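Local coordinates for protein exotoxin 6 (Staphylococcus aureus subsp. aureus Mu50, PDB 4ZYS) that is of unproven function but, as a staphylococcal superantigen-like exotoxin with an OB-fold and a beta-grasp domain, probably acts on host molecules during infection, at residues Asn26-Lys31 and Asp65-Asp70; Lys37-Val42 and Gln50-Gly55; Lys58-Asp63 and Val90-Ser95; Ile157-Lys162 and Asp182-Arg187. All coordinates share one frame; numbering follows the deposited sequence.

Contact 1: Asn26-Lys31 and Asp65-Asp70; sequences NVTGYK and DNSNID
Thr-28 and Ser-67 meet through their hydroxyls: Thr-28 OG1 donates to Ser-67 OG at 2.6 Å. Ser-67 OG in turn donates to Asp-65 OD1 (2.7 Å), on the syn side of the carboxylate, while Thr-28 CG2 rests against that same oxygen. Asp-65 also packs on Tyr-30, its CA lying over one ring face, 4.2 Å from the centroid and displaced toward the rim in a CH-pi contact. Its CG is anti to the backbone N (chi1 -176°), and the carboxylate is turned only 28° from the ring plane. On the other side of the sheet Val-27 and Ile-69 cross at about a right angle. There Ile-69 CD1 comes to 4.0 Å from Gly-29 CA, packing close against the glycine, which has no side chain.

The backbones behind these side chains are antiparallel. Gly-29 and Asn-66 exchange two bonds, Gly-29 N to Asn-66 O (2.9 Å) and Asn-66 N to Gly-29 O (2.8 Å). Val-27 N donates to Ile-69 O at 2.8 Å, with only a weak bond returned. Between these pairs the register slips by one residue, a beta bulge, as the chain turns its corner at Asn-68. Past it, Asn-26 N is held by Asp-70 OD1 at 2.8 Å, an oxygen that Thr-93 also engages.

In the OB-fold sheet, strand 64-67 lies outermost beside strand 27-34, which has strand 37-44 on its other flank; beyond the corner, strand 69-74 pairs with strand 84-92.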
# COMPACT_ATOMS: atom_id res chain seq x y z
N ASN A 26 -11.34 -11.33 0.77
CA ASN A 26 -12.74 -11.75 0.70
C ASN A 26 -13.37 -11.72 2.09
O ASN A 26 -13.73 -12.76 2.65
CB ASN A 26 -12.83 -13.16 0.07
CG ASN A 26 -14.18 -13.56 -0.44
OD1 ASN A 26 -15.07 -12.74 -0.71
ND2 ASN A 26 -14.30 -14.84 -0.70
N VAL A 27 -13.43 -10.52 2.67
CA VAL A 27 -13.98 -10.35 4.01
C VAL A 27 -15.15 -9.37 3.94
O VAL A 27 -15.49 -8.91 2.85
CB VAL A 27 -12.89 -9.93 5.06
CG1 VAL A 27 -11.84 -11.02 5.22
CG2 VAL A 27 -12.24 -8.58 4.70
N THR A 28 -15.78 -9.09 5.10
CA THR A 28 -16.89 -8.16 5.23
C THR A 28 -16.48 -6.90 5.99
O THR A 28 -15.89 -6.96 7.07
CB THR A 28 -18.09 -8.80 5.93
OG1 THR A 28 -18.51 -9.93 5.17
CG2 THR A 28 -19.26 -7.83 6.09
N GLY A 29 -16.86 -5.77 5.41
CA GLY A 29 -16.72 -4.45 5.99
C GLY A 29 -18.04 -3.71 5.91
O GLY A 29 -18.82 -3.91 4.97
N TYR A 30 -18.33 -2.88 6.91
CA TYR A 30 -19.53 -2.05 6.96
C TYR A 30 -19.11 -0.62 6.77
O TYR A 30 -18.41 -0.06 7.59
CB TYR A 30 -20.31 -2.25 8.28
CG TYR A 30 -21.10 -3.54 8.29
CD1 TYR A 30 -20.49 -4.75 8.57
CD2 TYR A 30 -22.46 -3.55 7.99
CE1 TYR A 30 -21.21 -5.94 8.60
CE2 TYR A 30 -23.19 -4.74 7.99
CZ TYR A 30 -22.56 -5.94 8.31
OH TYR A 30 -23.26 -7.13 8.33
N LYS A 31 -19.49 -0.06 5.64
CA LYS A 31 -19.16 1.31 5.24
C LYS A 31 -20.17 2.30 5.83
O LYS A 31 -21.38 2.00 5.87
CB LYS A 31 -19.15 1.39 3.71
CG LYS A 31 -18.42 2.61 3.15
CD LYS A 31 -19.37 3.63 2.61
CE LYS A 31 -18.69 4.89 2.20
NZ LYS A 31 -19.69 5.92 1.81
N ASP A 65 -23.13 -3.16 4.35
CA ASP A 65 -22.40 -4.38 4.10
C ASP A 65 -21.72 -4.44 2.74
O ASP A 65 -22.39 -4.38 1.70
CB ASP A 65 -23.35 -5.59 4.24
CG ASP A 65 -22.73 -6.98 4.09
OD1 ASP A 65 -21.53 -7.07 3.78
OD2 ASP A 65 -23.44 -7.97 4.29
N ASN A 66 -20.38 -4.61 2.76
CA ASN A 66 -19.52 -4.88 1.61
C ASN A 66 -18.84 -6.20 1.91
O ASN A 66 -17.94 -6.24 2.75
CB ASN A 66 -18.50 -3.76 1.38
CG ASN A 66 -19.10 -2.49 0.83
OD1 ASN A 66 -19.10 -2.25 -0.38
ND2 ASN A 66 -19.63 -1.66 1.71
N SER A 67 -19.30 -7.31 1.31
CA SER A 67 -18.74 -8.63 1.62
C SER A 67 -17.86 -9.22 0.51
O SER A 67 -17.68 -10.44 0.46
CB SER A 67 -19.87 -9.60 1.95
OG SER A 67 -20.28 -9.42 3.29
N ASN A 68 -17.27 -8.37 -0.33
CA ASN A 68 -16.41 -8.79 -1.45
C ASN A 68 -15.13 -7.94 -1.44
O ASN A 68 -14.72 -7.41 -2.47
CB ASN A 68 -17.21 -8.60 -2.77
CG ASN A 68 -17.61 -7.14 -3.03
OD1 ASN A 68 -17.80 -6.31 -2.10
ND2 ASN A 68 -17.66 -6.76 -4.30
N ILE A 69 -14.54 -7.74 -0.27
CA ILE A 69 -13.41 -6.84 -0.19
C ILE A 69 -12.17 -7.54 0.32
O ILE A 69 -12.25 -8.59 0.97
CB ILE A 69 -13.74 -5.58 0.70
CG1 ILE A 69 -14.22 -5.96 2.13
CG2 ILE A 69 -14.74 -4.66 0.03
CD1 ILE A 69 -13.88 -4.95 3.24
N ASP A 70 -11.02 -6.94 -0.00
CA ASP A 70 -9.72 -7.33 0.53
C ASP A 70 -9.23 -6.16 1.34
O ASP A 70 -9.52 -5.02 0.99
CB ASP A 70 -8.71 -7.70 -0.57
CG ASP A 70 -9.10 -8.90 -1.40
OD1 ASP A 70 -10.06 -9.62 -1.00
OD2 ASP A 70 -8.49 -9.11 -2.47

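Contact 2: Lys37-Val42 and Gln50-Gly55; sequences KDYIDV and QISLVG
Tyr-39 and Gln-50 stack, the glutamine amide lying over one face of the phenol ring with the two planes 16° apart. Gln-50 NE2 stands 4.1 Å above the plane of the Tyr-39 ring, toward its rim. CG of Gln-50 is anti to the backbone N (chi1 -176°), and the extended chain beyond it runs beside Asp-41, pointing the same way, with Asp-41 OD1 3.5 Å from Gln-50 CG. Both polar ends turn to Tyr-32 OH, which bonds Gln-50 NE2 and Asp-41 OD1. Ser-52 OG approaches Tyr-39 CE1 obliquely at 3.3 Å.

Tyr-39, Asp-41, Gln-50 and Ser-52 share one face of the beta hairpin formed by strands 37-44 and 47-52 of the OB-fold barrel. Ile-40 and Ile-51, on the other face, form a hydrogen-bonded antiparallel pair and lie side by side. Ile-40 CG2 touches Ile-51 CB and, also at 3.8 Å, Leu-53 CD2, the leucine crossing at a slant; Val-42 CG2 meets Ile-51 CD1. Val-90 of strand 84-92 packs against both isoleucines. Further along, Leu-53 N donates to Asp-38 O at 3.0 Å from 42° above the carbonyl plane. A water donates to that same Asp-38 O at 2.9 Å and reaches Ser-52 OG weakly.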
# COMPACT_ATOMS: atom_id res chain seq x y z
N LYS A 37 -17.22 12.27 7.19
CA LYS A 37 -16.07 11.47 6.73
C LYS A 37 -16.43 9.98 6.55
O LYS A 37 -17.10 9.42 7.40
CB LYS A 37 -14.88 11.63 7.71
CG LYS A 37 -14.18 12.97 7.62
CD LYS A 37 -13.40 13.28 8.90
CE LYS A 37 -12.81 14.68 8.93
NZ LYS A 37 -13.85 15.74 9.11
N ASP A 38 -15.94 9.36 5.46
CA ASP A 38 -16.21 7.94 5.15
C ASP A 38 -15.19 6.97 5.77
O ASP A 38 -13.99 7.22 5.75
CB ASP A 38 -16.29 7.71 3.65
CG ASP A 38 -17.55 8.27 3.00
OD1 ASP A 38 -18.30 9.01 3.68
OD2 ASP A 38 -17.77 7.98 1.80
N TYR A 39 -15.73 5.86 6.33
CA TYR A 39 -15.03 4.76 7.02
C TYR A 39 -15.63 3.42 6.69
O TYR A 39 -16.79 3.35 6.32
CB TYR A 39 -15.10 4.93 8.57
CG TYR A 39 -14.60 6.25 9.08
CD1 TYR A 39 -13.25 6.48 9.28
CD2 TYR A 39 -15.49 7.28 9.39
CE1 TYR A 39 -12.78 7.71 9.74
CE2 TYR A 39 -15.03 8.51 9.88
CZ TYR A 39 -13.67 8.72 10.05
OH TYR A 39 -13.21 9.92 10.51
N ILE A 40 -14.87 2.35 6.89
CA ILE A 40 -15.32 0.97 6.75
C ILE A 40 -14.75 0.21 7.96
O ILE A 40 -13.56 0.32 8.25
CB ILE A 40 -14.97 0.31 5.36
CG1 ILE A 40 -15.58 -1.09 5.22
CG2 ILE A 40 -13.48 0.28 5.03
CD1 ILE A 40 -16.09 -1.43 3.75
N ASP A 41 -15.64 -0.47 8.71
CA ASP A 41 -15.29 -1.28 9.89
C ASP A 41 -15.14 -2.73 9.48
O ASP A 41 -15.98 -3.23 8.74
CB ASP A 41 -16.35 -1.17 11.00
CG ASP A 41 -16.36 0.11 11.79
OD1 ASP A 41 -15.40 0.91 11.66
OD2 ASP A 41 -17.36 0.36 12.50
N VAL A 42 -14.09 -3.41 9.95
CA VAL A 42 -13.81 -4.79 9.61
C VAL A 42 -13.38 -5.52 10.87
O VAL A 42 -12.63 -4.96 11.68
CB VAL A 42 -12.70 -4.92 8.51
CG1 VAL A 42 -12.62 -6.34 7.95
CG2 VAL A 42 -12.89 -3.93 7.37
N GLN A 50 -10.97 0.20 12.07
CA GLN A 50 -11.74 1.29 11.47
C GLN A 50 -10.83 1.83 10.40
O GLN A 50 -9.71 2.23 10.71
CB GLN A 50 -12.15 2.36 12.50
CG GLN A 50 -13.04 3.44 11.90
CD GLN A 50 -13.01 4.75 12.66
OE1 GLN A 50 -11.97 5.40 12.79
NE2 GLN A 50 -14.18 5.22 13.09
N ILE A 51 -11.27 1.79 9.15
CA ILE A 51 -10.44 2.23 8.05
C ILE A 51 -11.03 3.47 7.39
O ILE A 51 -12.16 3.44 6.91
CB ILE A 51 -10.28 1.09 6.99
CG1 ILE A 51 -9.90 -0.28 7.62
CG2 ILE A 51 -9.29 1.50 5.88
CD1 ILE A 51 -10.08 -1.53 6.68
N SER A 52 -10.22 4.53 7.28
CA SER A 52 -10.61 5.75 6.56
C SER A 52 -10.59 5.51 5.06
O SER A 52 -9.60 5.02 4.51
CB SER A 52 -9.67 6.90 6.89
OG SER A 52 -9.92 7.36 8.20
N LEU A 53 -11.69 5.88 4.41
CA LEU A 53 -11.88 5.88 2.96
C LEU A 53 -11.82 7.34 2.56
O LEU A 53 -12.84 8.05 2.49
CB LEU A 53 -13.20 5.21 2.54
CG LEU A 53 -13.46 3.78 2.99
CD1 LEU A 53 -14.88 3.39 2.68
CD2 LEU A 53 -12.49 2.80 2.31
N VAL A 54 -10.60 7.82 2.40
CA VAL A 54 -10.34 9.21 2.05
C VAL A 54 -9.76 9.21 0.63
O VAL A 54 -8.91 8.39 0.31
CB VAL A 54 -9.46 9.88 3.14
CG1 VAL A 54 -7.98 9.52 3.02
CG2 VAL A 54 -9.68 11.39 3.19
N GLY A 55 -10.34 10.02 -0.25
CA GLY A 55 -9.92 10.06 -1.64
C GLY A 55 -10.90 9.42 -2.59
O GLY A 55 -12.10 9.74 -2.55
O HOH W 1 -12.06 9.30 6.41

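Contact 3: Lys58-Asp63 and Val90-Ser95; sequences KDKFKD and VTKTNS
The Phe-61 ring is enclosed between Val-90 and its own chain neighbour Lys-60. Lys-60 CB lies 3.7 Å above one face of the Phe-61 ring, near the rim, and Val-90 CG1 approaches the opposite face in an off-centre CH-pi contact, 4.1 Å from the Phe-61 centroid. At the edge, near the ring plane, Val-90 O comes to 3.3 Å from Phe-61 CZ. Lys-92 comes in obliquely, its CE 3.7 Å from Phe-61 CE1.

The two lysines slide past each other in opposite directions, Lys-60 CG and Lys-92 CE touching at 3.9 Å. Lys-60 is extended beyond CG, whereas Lys-92 bends at chi2. Lys-92 NZ donates to Lys-60 O at 3.1 Å, tilted 31° from the carbonyl plane. Lys-60 NZ forms a salt bridge with Asp-127, whose carboxylate also accepts from Lys-92 N.

The contact lays the loop between strands 47-52 and 64-67 across the end of strand 84-92, with Leu-53 and Ile-69 packing on Phe-61 as well. Its polar part joins an ammonium to a backbone carbonyl, with the two like-charged NZ atoms of Lys-60 and Lys-92 6.9 Å apart; Asp-127 would offset the charge of Lys-60, whereas Lys-92 NZ is met here by a neutral carbonyl.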
# COMPACT_ATOMS: atom_id res chain seq x y z
N LYS A 58 -13.65 6.49 -1.37
CA LYS A 58 -14.80 7.14 -0.75
C LYS A 58 -16.13 6.77 -1.45
O LYS A 58 -17.14 6.53 -0.77
CB LYS A 58 -14.59 8.66 -0.81
CG LYS A 58 -15.31 9.45 0.26
CD LYS A 58 -15.06 10.92 0.11
CE LYS A 58 -16.06 11.71 0.91
NZ LYS A 58 -15.83 13.17 0.81
N ASP A 59 -16.11 6.68 -2.79
CA ASP A 59 -17.33 6.40 -3.56
C ASP A 59 -17.32 5.00 -4.21
O ASP A 59 -18.28 4.62 -4.88
CB ASP A 59 -17.51 7.51 -4.62
CG ASP A 59 -17.45 8.92 -4.04
OD1 ASP A 59 -18.27 9.23 -3.13
OD2 ASP A 59 -16.58 9.72 -4.47
N LYS A 60 -16.26 4.20 -3.95
CA LYS A 60 -16.08 2.84 -4.49
C LYS A 60 -16.97 1.80 -3.79
O LYS A 60 -17.36 0.80 -4.41
CB LYS A 60 -14.61 2.44 -4.32
CG LYS A 60 -14.15 1.29 -5.20
CD LYS A 60 -12.63 1.22 -5.19
CE LYS A 60 -12.13 -0.17 -5.47
NZ LYS A 60 -10.66 -0.17 -5.57
N PHE A 61 -17.24 2.01 -2.49
CA PHE A 61 -17.99 1.05 -1.69
C PHE A 61 -19.36 1.59 -1.36
O PHE A 61 -19.51 2.79 -1.11
CB PHE A 61 -17.20 0.67 -0.41
CG PHE A 61 -15.79 0.22 -0.77
CD1 PHE A 61 -15.55 -1.06 -1.26
CD2 PHE A 61 -14.73 1.13 -0.74
CE1 PHE A 61 -14.27 -1.43 -1.69
CE2 PHE A 61 -13.47 0.76 -1.19
CZ PHE A 61 -13.24 -0.53 -1.65
N LYS A 62 -20.35 0.69 -1.37
CA LYS A 62 -21.74 1.03 -1.02
C LYS A 62 -21.86 1.19 0.51
O LYS A 62 -21.05 0.63 1.25
CB LYS A 62 -22.73 -0.03 -1.55
CG LYS A 62 -22.47 -1.46 -1.08
CD LYS A 62 -23.76 -2.26 -0.96
CE LYS A 62 -23.58 -3.71 -1.32
NZ LYS A 62 -24.79 -4.51 -0.96
N ASP A 63 -22.86 1.95 0.98
CA ASP A 63 -23.07 2.09 2.41
C ASP A 63 -23.58 0.76 2.94
O ASP A 63 -24.24 -0.00 2.22
CB ASP A 63 -24.04 3.25 2.71
CG ASP A 63 -23.41 4.62 2.49
OD1 ASP A 63 -22.62 5.07 3.37
OD2 ASP A 63 -23.70 5.25 1.44
N VAL A 90 -8.27 -0.71 0.93
CA VAL A 90 -9.52 -1.47 0.77
C VAL A 90 -9.78 -1.55 -0.71
O VAL A 90 -9.90 -0.54 -1.40
CB VAL A 90 -10.75 -0.94 1.56
CG1 VAL A 90 -11.91 -1.93 1.48
CG2 VAL A 90 -10.37 -0.68 3.03
N THR A 91 -9.78 -2.78 -1.20
CA THR A 91 -9.94 -3.11 -2.62
C THR A 91 -11.04 -4.18 -2.81
O THR A 91 -11.53 -4.75 -1.83
CB THR A 91 -8.57 -3.61 -3.18
OG1 THR A 91 -8.10 -4.70 -2.39
CG2 THR A 91 -7.49 -2.53 -3.24
N LYS A 92 -11.44 -4.42 -4.08
CA LYS A 92 -12.40 -5.45 -4.45
C LYS A 92 -11.65 -6.77 -4.50
O LYS A 92 -10.53 -6.82 -4.99
CB LYS A 92 -13.07 -5.14 -5.82
CG LYS A 92 -13.80 -3.79 -5.92
CD LYS A 92 -15.14 -3.71 -5.14
CE LYS A 92 -15.67 -2.30 -5.03
NZ LYS A 92 -17.14 -2.26 -4.77
N THR A 93 -12.27 -7.83 -3.98
CA THR A 93 -11.67 -9.14 -3.98
C THR A 93 -11.62 -9.70 -5.42
O THR A 93 -12.39 -9.25 -6.28
CB THR A 93 -12.43 -10.07 -3.03
OG1 THR A 93 -11.55 -11.14 -2.69
CG2 THR A 93 -13.73 -10.63 -3.64
N ASN A 94 -10.75 -10.71 -5.67
CA ASN A 94 -10.65 -11.35 -6.97
C ASN A 94 -11.92 -12.12 -7.31
O ASN A 94 -12.56 -12.70 -6.42
CB ASN A 94 -9.44 -12.31 -7.05
CG ASN A 94 -8.08 -11.63 -7.20
OD1 ASN A 94 -7.94 -10.40 -7.11
ND2 ASN A 94 -7.05 -12.42 -7.49
N SER A 95 -12.24 -12.18 -8.61
CA SER A 95 -13.35 -12.96 -9.12
C SER A 95 -12.94 -14.43 -9.06
O SER A 95 -11.75 -14.71 -8.93
CB SER A 95 -13.71 -12.51 -10.53
OG SER A 95 -12.55 -12.31 -11.32

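Contact 4: Ile157-Lys162 and Asp182-Arg187; sequences ITITMK and DSIDGR
Strands 157-161 and 183-185 pass 9.6 Å apart at an angle of 41°, with no hydrogen bond between them, and meet through the side chains of Ile-159, Met-161 and Ile-184. Ile-184 CD1 touches both apolar partners: Ile-159 CG2 at 3.8 Å and the selenium of Met-161, a selenomethionine, at 3.9 Å. Both of these side chains cross Ile-184 at a slant. The Met-161 chain is bent at chi2 and chi3, the latter (-75°) placing CE 3.4 Å from Asp-185 O.

One residue on, Lys-162 CE lies 3.3 Å from Arg-187 O, and its NZ is hydrogen-bonded to Gln-190. Asp-185 also binds the backbone of this turn: Asp-185 OD1 accepts from Arg-187 N at 3.1 Å, from above the carboxylate plane, which makes an Asx turn. On its syn side the same oxygen takes the NE of Arg-187 at 2.8 Å, in a nearly straight salt bridge that lies in the guanidinium plane. Glu-126 pairs with NH1 of this arginine, and Phe-98 makes a cation-pi contact with it.

Within the beta-grasp domain, strand 155-161 runs between strands 189-196 and 166-170, whereas strand 183-185 pairs with strand 127-129 in a separate two-stranded sheet. Ile-189 and His-167 of the larger sheet and Leu-133 of helix 130-145 also pack on Ile-184.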
# COMPACT_ATOMS: atom_id res chain seq x y z
N ILE A 157 9.85 5.29 -6.37
CA ILE A 157 9.25 4.06 -6.85
C ILE A 157 8.53 4.43 -8.16
O ILE A 157 7.77 5.39 -8.15
CB ILE A 157 8.30 3.36 -5.84
CG1 ILE A 157 9.06 2.83 -4.63
CG2 ILE A 157 7.51 2.22 -6.53
CD1 ILE A 157 8.15 2.66 -3.39
N THR A 158 8.74 3.68 -9.26
CA THR A 158 8.05 3.93 -10.53
C THR A 158 7.33 2.64 -10.92
O THR A 158 7.97 1.61 -11.10
CB THR A 158 9.00 4.50 -11.59
OG1 THR A 158 9.72 5.59 -11.03
CG2 THR A 158 8.27 4.99 -12.83
N ILE A 159 5.98 2.68 -10.95
CA ILE A 159 5.15 1.55 -11.34
C ILE A 159 4.64 1.85 -12.76
O ILE A 159 3.92 2.82 -12.97
CB ILE A 159 4.02 1.25 -10.29
CG1 ILE A 159 4.66 0.97 -8.90
CG2 ILE A 159 3.15 0.06 -10.75
CD1 ILE A 159 3.74 1.09 -7.68
N THR A 160 5.09 1.05 -13.74
CA THR A 160 4.70 1.25 -15.13
C THR A 160 3.65 0.20 -15.53
O THR A 160 3.84 -1.00 -15.30
CB THR A 160 5.93 1.24 -16.04
OG1 THR A 160 6.87 2.19 -15.54
CG2 THR A 160 5.59 1.56 -17.50
N MSE A 161 2.54 0.67 -16.14
CA MSE A 161 1.44 -0.18 -16.60
C MSE A 161 1.67 -0.62 -18.04
O MSE A 161 2.55 -0.05 -18.69
CB MSE A 161 0.12 0.60 -16.49
CG MSE A 161 -0.06 1.29 -15.12
SE MSE A 161 0.15 0.08 -13.64
CE MSE A 161 -1.52 -0.79 -13.84
N LYS A 162 0.88 -1.61 -18.54
CA LYS A 162 0.98 -2.11 -19.92
C LYS A 162 0.69 -1.01 -20.92
O LYS A 162 1.31 -0.99 -21.97
CB LYS A 162 0.04 -3.31 -20.20
CG LYS A 162 0.15 -4.43 -19.17
CD LYS A 162 0.11 -5.84 -19.77
CE LYS A 162 0.30 -6.91 -18.71
NZ LYS A 162 1.56 -6.74 -17.91
N ASP A 182 -6.11 4.54 -3.33
CA ASP A 182 -6.08 4.39 -4.79
C ASP A 182 -5.62 3.00 -5.15
O ASP A 182 -4.74 2.45 -4.49
CB ASP A 182 -5.19 5.45 -5.45
CG ASP A 182 -5.75 6.86 -5.36
OD1 ASP A 182 -6.94 7.01 -4.99
OD2 ASP A 182 -5.00 7.82 -5.64
N SER A 183 -6.26 2.41 -6.15
CA SER A 183 -5.91 1.06 -6.55
C SER A 183 -5.72 1.00 -8.04
O SER A 183 -6.26 1.83 -8.77
CB SER A 183 -6.97 0.06 -6.09
OG SER A 183 -8.17 0.24 -6.81
N ILE A 184 -4.90 0.05 -8.50
CA ILE A 184 -4.60 -0.12 -9.92
C ILE A 184 -4.87 -1.58 -10.30
O ILE A 184 -4.97 -2.44 -9.43
CB ILE A 184 -3.15 0.35 -10.24
CG1 ILE A 184 -2.08 -0.45 -9.47
CG2 ILE A 184 -3.00 1.86 -10.00
CD1 ILE A 184 -0.55 -0.10 -9.79
N ASP A 185 -4.99 -1.85 -11.60
CA ASP A 185 -5.22 -3.21 -12.10
C ASP A 185 -3.91 -3.98 -12.03
O ASP A 185 -2.97 -3.67 -12.76
CB ASP A 185 -5.80 -3.19 -13.55
CG ASP A 185 -6.30 -4.52 -14.10
OD1 ASP A 185 -5.94 -5.57 -13.53
OD2 ASP A 185 -7.05 -4.51 -15.11
N GLY A 186 -3.86 -4.95 -11.13
CA GLY A 186 -2.68 -5.79 -10.90
C GLY A 186 -2.27 -6.59 -12.12
O GLY A 186 -1.08 -6.90 -12.29
N ARG A 187 -3.25 -6.91 -12.98
CA ARG A 187 -3.04 -7.64 -14.23
C ARG A 187 -2.35 -6.77 -15.28
O ARG A 187 -1.88 -7.31 -16.28
CB ARG A 187 -4.37 -8.15 -14.78
CG ARG A 187 -5.18 -9.03 -13.82
CD ARG A 187 -6.59 -9.20 -14.33
NE ARG A 187 -7.30 -7.94 -14.24
CZ ARG A 187 -8.59 -7.78 -14.52
NH1 ARG A 187 -9.31 -8.80 -14.96
NH2 ARG A 187 -9.17 -6.59 -14.36

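In the fold
From the N terminus, residues 26-31 open contact 1, which closes only when the chain returns at 65-70. Within that excursion contact 2 forms and closes as a short hairpin, and the salt bridge from Lys-31 to Asp-38 joins the two. Contact 3 starts at 58-63, before contact 1 is complete, and ends at 90-95, so contacts 1 and 3 cross; the backbone bond between Asp-70 and Thr-91 connects them. All three belong to the OB-fold domain. Contact 4 comes later and ties two sheets of the beta-grasp domain together, its centre about 17 Å from that of contact 3. Thr-91 touching Ser-183 is one of the places where the two domains meet.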